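Local structure of alpha-acetolactate decarboxylase (Bacillus subtilis subsp. subtilis str. 168, 5XNE) at the interface of chains A and B. The protein catalyses the decarboxylation of (2S)-2-acetolactate to (R)-acetoin, a step on the route from pyruvate to (R,R)-butane-2,3-diol. Numbering follows the deposited sequence. Chains: chain A/B, Alpha-acetolactate decarboxylase.

Contact 1: the interface of chains A and B. Residues chain A 9, 11, 163, 167, 205, 207; chain B 163, 167, 205.
A:Met205 and B:Met205 touch through their methyl ends, with CE of A:Met205 3.5 Å from CE of B:Met205, tighter than usual van der Waals contact. Each methionine side chain leaves its strand with CG anti to the backbone N (chi1 176°) and bends at its third torsion (59°), which carries the methyl to its mate; unbranched, flexible methionine suits such a meeting on a two-fold axis. A:Ile167 and B:Ile167 add a second self-contact, tip to tip, their CD1 atoms 3.8 Å apart. The flat B:Tyr163 ring offers a face to one methyl and its rim atoms to others: A:Thr9 CG2 sits over the middle of one face, 3.9 Å from the centroid, A:Leu207 CD2 reaches CE1 of B:Tyr163 at 3.7 Å, and A:Ile167, crossing at about a right angle, brings CG1 to its CD1 at 3.8 Å. The bond between OG1 of A:Thr9 and OG1 of A:Thr11 probably helps hold CG2 toward the ring. Packing is less direct between the two Tyr163 carbonyls, where a water sits 2.6 Å from A:Tyr163 O and, on its longer leg, 3.2 Å from B:Tyr163 O. Paired backbone bonds between A:Leu207 and B:Met205 join strands 204-208 antiparallel. The patch thus forms an apolar core around the two-fold axis of what is probably the working dimer.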
ATOM      1  N   THR A   9       4.824   8.261  -0.746  1.00  5.67           N
ATOM      2  CA  THR A   9       3.631   8.255   0.099  1.00  7.45           C
ATOM      3  C   THR A   9       3.147   9.643   0.472  1.00  8.32           C
ATOM      4  O   THR A   9       3.936  10.597   0.583  1.00  7.55           O
ATOM      5  CB  THR A   9       3.857   7.480   1.424  1.00  9.69           C
ATOM      6  OG1 THR A   9       4.654   8.278   2.320  1.00  9.97           O
ATOM      7  CG2 THR A   9       4.538   6.143   1.163  1.00 10.07           C
ATOM      8  N   THR A  11       2.051  10.424   3.372  1.00 10.11           N
ATOM      9  CA  THR A  11       2.562  10.782   4.694  1.00 11.44           C
ATOM     10  C   THR A  11       3.984  11.355   4.639  1.00 10.61           C
ATOM     11  O   THR A  11       4.356  12.150   5.509  1.00 11.72           O
ATOM     12  CB  THR A  11       2.526   9.600   5.646  1.00 11.43           C
ATOM     13  OG1 THR A  11       3.281   8.515   5.098  1.00 11.04           O
ATOM     14  CG2 THR A  11       1.070   9.171   5.900  1.00 15.25           C
ATOM     15  N   TYR A 163      -7.983   1.319   2.787  1.00 10.25           N
ATOM     16  CA  TYR A 163      -6.787   0.645   3.305  1.00 10.66           C
ATOM     17  C   TYR A 163      -5.474   1.242   2.778  1.00 10.86           C
ATOM     18  O   TYR A 163      -4.416   0.992   3.346  1.00 13.04           O
ATOM     19  CB  TYR A 163      -6.838  -0.866   3.025  1.00  9.31           C
ATOM     20  CG  TYR A 163      -6.966  -1.268   1.575  1.00  8.83           C
ATOM     21  CD1 TYR A 163      -5.901  -1.108   0.680  1.00  7.43           C
ATOM     22  CD2 TYR A 163      -8.139  -1.845   1.100  1.00  8.64           C
ATOM     23  CE1 TYR A 163      -6.018  -1.477  -0.644  1.00  7.83           C
ATOM     24  CE2 TYR A 163      -8.259  -2.230  -0.229  1.00  7.62           C
ATOM     25  CZ  TYR A 163      -7.195  -2.050  -1.098  1.00  7.65           C
ATOM     26  OH  TYR A 163      -7.306  -2.415  -2.410  1.00  7.94           O
ATOM     27  N   ILE A 167      -0.690   6.050   2.100  1.00  8.84           N
ATOM     28  CA  ILE A 167       0.113   5.878   0.897  1.00  8.56           C
ATOM     29  C   ILE A 167      -0.399   6.858  -0.153  1.00  7.52           C
ATOM     30  O   ILE A 167       0.345   7.719  -0.624  1.00  7.28           O
ATOM     31  CB  ILE A 167       0.064   4.449   0.363  1.00  7.85           C
ATOM     32  CG1 ILE A 167       0.798   3.522   1.339  1.00  9.85           C
ATOM     33  CG2 ILE A 167       0.692   4.385  -1.026  1.00  9.30           C
ATOM     34  CD1 ILE A 167       0.562   2.041   1.066  1.00 13.04           C
ATOM     35  N   MET A 205      -1.676  -2.167  -7.119  1.00  8.18           N
ATOM     36  CA  MET A 205      -1.014  -0.901  -6.828  1.00  8.01           C
ATOM     37  C   MET A 205       0.458  -1.194  -6.609  1.00  7.99           C
ATOM     38  O   MET A 205       0.791  -1.986  -5.716  1.00  9.48           O
ATOM     39  CB  MET A 205      -1.581  -0.215  -5.593  1.00 11.39           C
ATOM     40  CG  MET A 205      -0.794   1.057  -5.271  1.00 17.55           C
ATOM     41  SD  MET A 205      -0.940   1.626  -3.588  1.00 33.02           S
ATOM     42  CE  MET A 205      -0.340   0.213  -2.682  1.00 19.29           C
ATOM     43  N   LEU A 207       3.708   0.447  -5.282  1.00  6.61           N
ATOM     44  CA  LEU A 207       4.342   1.559  -4.580  1.00  7.04           C
ATOM     45  C   LEU A 207       5.853   1.551  -4.771  1.00  8.35           C
ATOM     46  O   LEU A 207       6.520   0.563  -4.446  1.00  8.23           O
ATOM     47  CB  LEU A 207       4.005   1.480  -3.092  1.00  7.26           C
ATOM     48  CG  LEU A 207       4.734   2.442  -2.159  1.00  5.87           C
ATOM     49  CD1 LEU A 207       4.396   3.890  -2.490  1.00  8.59           C
ATOM     50  CD2 LEU A 207       4.370   2.121  -0.721  1.00 10.15           C
TER
ATOM     51  N   TYR B 163       3.032   2.952   7.395  1.00 10.05           N
ATOM     52  CA  TYR B 163       2.067   3.431   6.397  1.00 11.21           C
ATOM     53  C   TYR B 163       1.372   2.295   5.626  1.00 11.48           C
ATOM     54  O   TYR B 163       0.352   2.522   4.978  1.00 12.84           O
ATOM     55  CB  TYR B 163       2.727   4.414   5.415  1.00 10.10           C
ATOM     56  CG  TYR B 163       3.919   3.890   4.655  1.00  9.44           C
ATOM     57  CD1 TYR B 163       3.774   2.931   3.641  1.00  7.77           C
ATOM     58  CD2 TYR B 163       5.196   4.377   4.920  1.00  8.68           C
ATOM     59  CE1 TYR B 163       4.869   2.455   2.944  1.00  7.60           C
ATOM     60  CE2 TYR B 163       6.293   3.916   4.217  1.00  7.05           C
ATOM     61  CZ  TYR B 163       6.128   2.956   3.225  1.00  7.28           C
ATOM     62  OH  TYR B 163       7.205   2.485   2.538  1.00  8.22           O
ATOM     63  N   ILE B 167      -2.739  -3.097   4.929  1.00  8.91           N
ATOM     64  CA  ILE B 167      -2.400  -3.906   3.767  1.00  8.10           C
ATOM     65  C   ILE B 167      -1.632  -5.130   4.251  1.00  8.33           C
ATOM     66  O   ILE B 167      -2.060  -6.271   4.044  1.00  7.53           O
ATOM     67  CB  ILE B 167      -1.581  -3.130   2.735  1.00  7.90           C
ATOM     68  CG1 ILE B 167      -2.465  -2.058   2.090  1.00 10.01           C
ATOM     69  CG2 ILE B 167      -1.030  -4.087   1.678  1.00  8.94           C
ATOM     70  CD1 ILE B 167      -1.686  -1.070   1.233  1.00 12.13           C
ATOM     71  N   MET B 205       6.580  -2.110  -3.167  1.00  7.51           N
ATOM     72  CA  MET B 205       5.583  -3.080  -2.745  1.00  8.64           C
ATOM     73  C   MET B 205       4.522  -3.143  -3.823  1.00  7.91           C
ATOM     74  O   MET B 205       3.908  -2.114  -4.134  1.00  9.39           O
ATOM     75  CB  MET B 205       4.937  -2.714  -1.415  1.00 11.74           C
ATOM     76  CG  MET B 205       3.833  -3.708  -1.063  1.00 17.86           C
ATOM     77  SD  MET B 205       2.584  -3.066   0.031  1.00 33.47           S
ATOM     78  CE  MET B 205       1.967  -1.675  -0.903  1.00 19.38           C
TER
HETATM   79  O   HOH W   1      -1.989   0.404   4.225  1.00 23.50           O

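Contact 2: the interface of chains A and B. Residues chain A 107-109, 163, 202-203; chain B 9, 207, 209, 215.
B:Leu209 pushes its forked end against the phenol tip of A:Tyr163, CD1 of the leucine lying 3.2 Å from the hydroxyl OH of the tyrosine. The same CD1 methyl meets A:Leu108 CD2 at 3.6 Å, the two leucines sliding past each other in opposite directions, and comes in plane to the edge of the A:Phe109 ring at CD1, 3.9 Å away. Leucine's fork lets CD2 also lie against A:Tyr163 OH, at 3.3 Å. Its backbone takes part too: B:Leu209 N donates to A:Met203 O at 2.8 Å, nearly straight (170° at H). Beside this knob, A:Asn107 places its amide ND2 2.8 Å from the backbone O of B:Phe215, in the asparagine's amide plane and nearly along the C=O axis; its CG lies beside the backbone N (chi1 -55°), which helps bring the amide there. The B:Phe215 ring packs alongside, CE2 3.7 Å from A:Asn107 CB, with A:Leu108 CD2 in plane at its edge. Further out, A:Tyr163 OH donates to A:Asn107 O at 2.8 Å from above the carbonyl plane. That bond ties the phenol to the loop carrying A:Asn107 and A:Leu108, giving a hydroxyl packed against methyls a polar mate. The site seats one subunit's leucine in a largely apolar pocket of the other, and the bond from A:Asn107 to B:Phe215 likely helps set their register.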
ATOM      1  N   ASN A 107     -13.281  -1.603  -2.839  1.00 10.09           N
ATOM      2  CA  ASN A 107     -12.004  -2.159  -2.403  1.00  8.43           C
ATOM      3  C   ASN A 107     -10.955  -2.217  -3.517  1.00  8.62           C
ATOM      4  O   ASN A 107      -9.879  -2.789  -3.324  1.00  8.22           O
ATOM      5  CB  ASN A 107     -12.228  -3.555  -1.826  1.00  7.52           C
ATOM      6  CG  ASN A 107     -13.249  -3.551  -0.718  1.00  9.66           C
ATOM      7  OD1 ASN A 107     -13.331  -2.597   0.062  1.00 10.25           O
ATOM      8  ND2 ASN A 107     -14.034  -4.624  -0.633  1.00  9.20           N
ATOM      9  N   LEU A 108     -11.285  -1.642  -4.671  1.00  8.12           N
ATOM     10  CA  LEU A 108     -10.366  -1.605  -5.811  1.00  8.21           C
ATOM     11  C   LEU A 108      -9.903  -0.186  -6.091  1.00  7.06           C
ATOM     12  O   LEU A 108     -10.416   0.758  -5.520  1.00  7.87           O
ATOM     13  CB  LEU A 108     -11.020  -2.190  -7.064  1.00  9.02           C
ATOM     14  CG  LEU A 108     -11.593  -3.597  -6.888  1.00 11.11           C
ATOM     15  CD1 LEU A 108     -12.267  -4.029  -8.196  1.00 12.02           C
ATOM     16  CD2 LEU A 108     -10.510  -4.577  -6.476  1.00 14.90           C
ATOM     17  N   PHE A 109      -8.912  -0.053  -6.964  1.00  8.22           N
ATOM     18  CA  PHE A 109      -8.413   1.261  -7.391  1.00  9.10           C
ATOM     19  C   PHE A 109      -9.052   1.654  -8.717  1.00  9.21           C
ATOM     20  O   PHE A 109      -9.226   0.799  -9.588  1.00  9.23           O
ATOM     21  CB  PHE A 109      -6.891   1.231  -7.550  1.00  8.76           C
ATOM     22  CG  PHE A 109      -6.137   1.060  -6.249  1.00  8.45           C
ATOM     23  CD1 PHE A 109      -6.009  -0.191  -5.657  1.00 12.34           C
ATOM     24  CD2 PHE A 109      -5.542   2.156  -5.631  1.00 10.25           C
ATOM     25  CE1 PHE A 109      -5.316  -0.337  -4.450  1.00 11.10           C
ATOM     26  CE2 PHE A 109      -4.841   2.007  -4.433  1.00 10.04           C
ATOM     27  CZ  PHE A 109      -4.735   0.766  -3.853  1.00 10.29           C
ATOM     28  N   TYR A 163      -7.983   1.319   2.787  1.00 10.25           N
ATOM     29  CA  TYR A 163      -6.787   0.645   3.305  1.00 10.66           C
ATOM     30  C   TYR A 163      -5.474   1.242   2.778  1.00 10.86           C
ATOM     31  O   TYR A 163      -4.416   0.992   3.346  1.00 13.04           O
ATOM     32  CB  TYR A 163      -6.838  -0.866   3.025  1.00  9.31           C
ATOM     33  CG  TYR A 163      -6.966  -1.268   1.575  1.00  8.83           C
ATOM     34  CD1 TYR A 163      -5.901  -1.108   0.680  1.00  7.43           C
ATOM     35  CD2 TYR A 163      -8.139  -1.845   1.100  1.00  8.64           C
ATOM     36  CE1 TYR A 163      -6.018  -1.477  -0.644  1.00  7.83           C
ATOM     37  CE2 TYR A 163      -8.259  -2.230  -0.229  1.00  7.62           C
ATOM     38  CZ  TYR A 163      -7.195  -2.050  -1.098  1.00  7.65           C
ATOM     39  OH  TYR A 163      -7.306  -2.415  -2.410  1.00  7.94           O
ATOM     40  N   LYS A 202      -8.426  -0.859 -11.723  1.00  9.27           N
ATOM     41  CA  LYS A 202      -7.098  -1.469 -11.595  1.00  9.54           C
ATOM     42  C   LYS A 202      -7.029  -2.429 -10.394  1.00  8.33           C
ATOM     43  O   LYS A 202      -7.537  -2.111  -9.307  1.00 11.97           O
ATOM     44  CB  LYS A 202      -6.015  -0.386 -11.466  1.00 12.50           C
ATOM     45  CG  LYS A 202      -5.993   0.647 -12.602  1.00 11.57           C
ATOM     46  CD  LYS A 202      -5.776   0.014 -13.973  1.00 13.10           C
ATOM     47  CE  LYS A 202      -5.982   1.045 -15.103  1.00 12.71           C
ATOM     48  NZ  LYS A 202      -5.749   0.470 -16.451  1.00 16.09           N
ATOM     49  N   MET A 203      -6.394  -3.590 -10.602  1.00  9.16           N
ATOM     50  CA  MET A 203      -6.307  -4.645  -9.579  1.00  8.80           C
ATOM     51  C   MET A 203      -4.974  -4.689  -8.855  1.00 11.46           C
ATOM     52  O   MET A 203      -4.762  -5.543  -8.005  1.00  9.93           O
ATOM     53  CB  MET A 203      -6.541  -6.025 -10.202  1.00 13.23           C
ATOM     54  CG  MET A 203      -7.836  -6.165 -10.955  1.00 14.55           C
ATOM     55  SD  MET A 203      -9.238  -5.909  -9.862  1.00 19.09           S
ATOM     56  CE  MET A 203      -9.292  -7.480  -8.973  1.00 14.02           C
TER
ATOM     57  N   THR B   9      -5.112  -8.022   1.272  1.00  6.07           N
ATOM     58  CA  THR B   9      -4.890  -7.178   2.445  1.00  7.61           C
ATOM     59  C   THR B   9      -5.226  -7.864   3.755  1.00  8.28           C
ATOM     60  O   THR B   9      -6.100  -8.742   3.827  1.00  7.40           O
ATOM     61  CB  THR B   9      -5.721  -5.864   2.394  1.00 10.00           C
ATOM     62  OG1 THR B   9      -7.099  -6.148   2.700  1.00 10.04           O
ATOM     63  CG2 THR B   9      -5.605  -5.207   1.027  1.00  9.59           C
ATOM     64  N   LEU B 207       0.967  -4.537  -4.563  1.00  7.13           N
ATOM     65  CA  LEU B 207      -0.252  -5.120  -4.016  1.00  6.60           C
ATOM     66  C   LEU B 207      -1.130  -5.671  -5.128  1.00  7.96           C
ATOM     67  O   LEU B 207      -1.516  -4.934  -6.038  1.00  7.95           O
ATOM     68  CB  LEU B 207      -1.014  -4.066  -3.219  1.00  7.35           C
ATOM     69  CG  LEU B 207      -2.409  -4.456  -2.744  1.00  6.34           C
ATOM     70  CD1 LEU B 207      -2.373  -5.664  -1.807  1.00  8.33           C
ATOM     71  CD2 LEU B 207      -3.067  -3.267  -2.063  1.00  9.98           C
ATOM     72  N   LEU B 209      -4.745  -7.388  -5.861  1.00  7.81           N
ATOM     73  CA  LEU B 209      -6.074  -7.644  -5.301  1.00  7.43           C
ATOM     74  C   LEU B 209      -6.723  -8.845  -5.981  1.00  6.68           C
ATOM     75  O   LEU B 209      -6.605  -9.013  -7.188  1.00  8.58           O
ATOM     76  CB  LEU B 209      -6.961  -6.407  -5.463  1.00  8.57           C
ATOM     77  CG  LEU B 209      -6.296  -5.122  -4.943  1.00  9.95           C
ATOM     78  CD1 LEU B 209      -7.149  -3.893  -5.278  1.00 15.94           C
ATOM     79  CD2 LEU B 209      -6.062  -5.281  -3.449  1.00 10.31           C
ATOM     80  N   PHE B 215     -13.943 -10.727  -2.093  1.00  9.16           N
ATOM     81  CA  PHE B 215     -13.129  -9.549  -1.848  1.00  8.17           C
ATOM     82  C   PHE B 215     -13.852  -8.293  -2.319  1.00  8.93           C
ATOM     83  O   PHE B 215     -13.857  -7.282  -1.622  1.00  9.45           O
ATOM     84  CB  PHE B 215     -11.769  -9.653  -2.538  1.00  7.50           C
ATOM     85  CG  PHE B 215     -10.904  -8.450  -2.296  1.00  6.47           C
ATOM     86  CD1 PHE B 215     -10.186  -8.332  -1.110  1.00  7.85           C
ATOM     87  CD2 PHE B 215     -10.840  -7.420  -3.228  1.00  9.29           C
ATOM     88  CE1 PHE B 215      -9.405  -7.207  -0.864  1.00  8.48           C
ATOM     89  CE2 PHE B 215     -10.059  -6.279  -2.986  1.00  7.79           C
ATOM     90  CZ  PHE B 215      -9.344  -6.183  -1.804  1.00  7.99           C
TER

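Contact 3: the interface of chains A and B. Residues chain A 206-209; chain B 203-204.
Amide meets amide where A:Asn206 ND2 donates to the side-chain oxygen OD1 of B:Asn204 at 3.2 Å. Though rather long, the bond is almost straight (174° at H), and it arrives in the carbonyl plane of B:Asn204 on a lone pair. The oxygen also lies nearly in the amide plane of A:Asn206, while the two amide planes are turned 35° apart. A:Asn206 holds its CG anti to the backbone N (chi1 179°), which sends the amide out from its strand toward the partner; asparagine suits the place, being short and able to offer an N-H to a carbonyl. An alanine here would probably leave B:Asn204 OD1 without this donor and its amide freer to turn. Van der Waals contact comes from the aliphatic stem of A:Arg208, whose CD lies 3.4 Å from OD1 and 3.8 Å from ND2 of B:Asn204. The methylene CD, rather than the guanidinium, makes this contact; the guanidinium plane stands nearly perpendicular to the amide. B:Met203, bent at its second and third torsions, folds its methyl CE to 3.6 Å from A:Leu209 O. Backbone pairing completes the account: A:Arg208 and B:Asn204 form an antiparallel bridge, and just past it A:Leu209 N bonds to B:Met203 O, the twin of the bond from B:Leu209 to A:Met203. The site fastens the ends of strands 204-208 of the two chains, extending a sheet continuous across the probable dimer.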
ATOM      1  N   ASN A 206       1.331  -0.565  -7.393  1.00  6.69           N
ATOM      2  CA  ASN A 206       2.761  -0.723  -7.154  1.00  7.37           C
ATOM      3  C   ASN A 206       3.327   0.540  -6.549  1.00  6.99           C
ATOM      4  O   ASN A 206       3.409   1.566  -7.221  1.00  7.01           O
ATOM      5  CB  ASN A 206       3.557  -1.049  -8.408  1.00  9.93           C
ATOM      6  CG  ASN A 206       5.063  -1.184  -8.093  1.00 10.71           C
ATOM      7  OD1 ASN A 206       5.532  -2.252  -7.744  1.00 15.82           O
ATOM      8  ND2 ASN A 206       5.791  -0.068  -8.141  1.00 15.54           N
ATOM      9  N   LEU A 207       3.708   0.447  -5.282  1.00  6.61           N
ATOM     10  CA  LEU A 207       4.342   1.559  -4.580  1.00  7.04           C
ATOM     11  C   LEU A 207       5.853   1.551  -4.771  1.00  8.35           C
ATOM     12  O   LEU A 207       6.520   0.563  -4.446  1.00  8.23           O
ATOM     13  CB  LEU A 207       4.005   1.480  -3.092  1.00  7.26           C
ATOM     14  CG  LEU A 207       4.734   2.442  -2.159  1.00  5.87           C
ATOM     15  CD1 LEU A 207       4.396   3.890  -2.490  1.00  8.59           C
ATOM     16  CD2 LEU A 207       4.370   2.121  -0.721  1.00 10.15           C
ATOM     17  N   ARG A 208       6.380   2.654  -5.301  1.00  6.46           N
ATOM     18  CA  ARG A 208       7.827   2.838  -5.475  1.00  7.50           C
ATOM     19  C   ARG A 208       8.350   3.868  -4.478  1.00  6.21           C
ATOM     20  O   ARG A 208       7.906   5.021  -4.467  1.00  7.56           O
ATOM     21  CB  ARG A 208       8.128   3.287  -6.900  1.00  8.94           C
ATOM     22  CG  ARG A 208       9.547   3.784  -7.127  1.00 12.10           C
ATOM     23  CD  ARG A 208      10.564   2.687  -6.837  1.00 14.17           C
ATOM     24  NE  ARG A 208      11.801   2.898  -7.587  1.00 24.50           N
ATOM     25  CZ  ARG A 208      12.725   3.797  -7.269  1.00 26.68           C
ATOM     26  NH1 ARG A 208      12.556   4.580  -6.219  1.00 17.11           N
ATOM     27  NH2 ARG A 208      13.820   3.919  -8.013  1.00 36.01           N
ATOM     28  N   LEU A 209       9.281   3.450  -3.627  1.00  7.72           N
ATOM     29  CA  LEU A 209       9.841   4.355  -2.623  1.00  7.58           C
ATOM     30  C   LEU A 209      11.084   5.037  -3.179  1.00  6.45           C
ATOM     31  O   LEU A 209      11.870   4.412  -3.879  1.00  8.22           O
ATOM     32  CB  LEU A 209      10.188   3.585  -1.349  1.00  9.00           C
ATOM     33  CG  LEU A 209       9.021   2.736  -0.829  1.00  9.84           C
ATOM     34  CD1 LEU A 209       9.471   1.874   0.343  1.00 16.39           C
ATOM     35  CD2 LEU A 209       7.886   3.668  -0.462  1.00 10.75           C
TER
ATOM     36  N   MET B 203      12.534  -1.740  -2.253  1.00  8.92           N
ATOM     37  CA  MET B 203      12.078  -0.366  -2.506  1.00  8.26           C
ATOM     38  C   MET B 203      10.696  -0.288  -3.142  1.00 12.11           C
ATOM     39  O   MET B 203      10.213   0.796  -3.436  1.00 10.04           O
ATOM     40  CB  MET B 203      13.061   0.375  -3.421  1.00 12.34           C
ATOM     41  CG  MET B 203      14.484   0.416  -2.920  1.00 14.35           C
ATOM     42  SD  MET B 203      14.581   1.237  -1.325  1.00 19.63           S
ATOM     43  CE  MET B 203      14.469   2.972  -1.807  1.00 14.43           C
ATOM     44  N   ASN B 204      10.083  -1.440  -3.398  1.00 10.06           N
ATOM     45  CA  ASN B 204       8.757  -1.489  -3.999  1.00  9.11           C
ATOM     46  C   ASN B 204       7.861  -2.439  -3.234  1.00  8.63           C
ATOM     47  O   ASN B 204       8.326  -3.460  -2.726  1.00 10.09           O
ATOM     48  CB  ASN B 204       8.787  -1.971  -5.460  1.00 12.30           C
ATOM     49  CG  ASN B 204       9.460  -0.999  -6.406  1.00 15.73           C
ATOM     50  OD1 ASN B 204       8.794  -0.210  -7.100  1.00 14.08           O
ATOM     51  ND2 ASN B 204      10.783  -1.074  -6.470  1.00 14.61           N
TER

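The three contacts belong to one two-fold interface, so each has a twin with the chains exchanged. Measured between the centres of their C-alpha atoms, contact 1 lies about 12 Å from contact 2 and about 8 Å from contact 3, while contacts 2 and 3 are about 16 Å apart. A:Tyr163 joins contacts 1 and 2; A:Leu207 joins contacts 1 and 3. Strand 204-208 runs through the set: it supplies part of the apolar centre in contact 1 and the polar side chains of contact 3, and leads into the leucine knob of contact 2. A shift at one contact would probably be felt at the others.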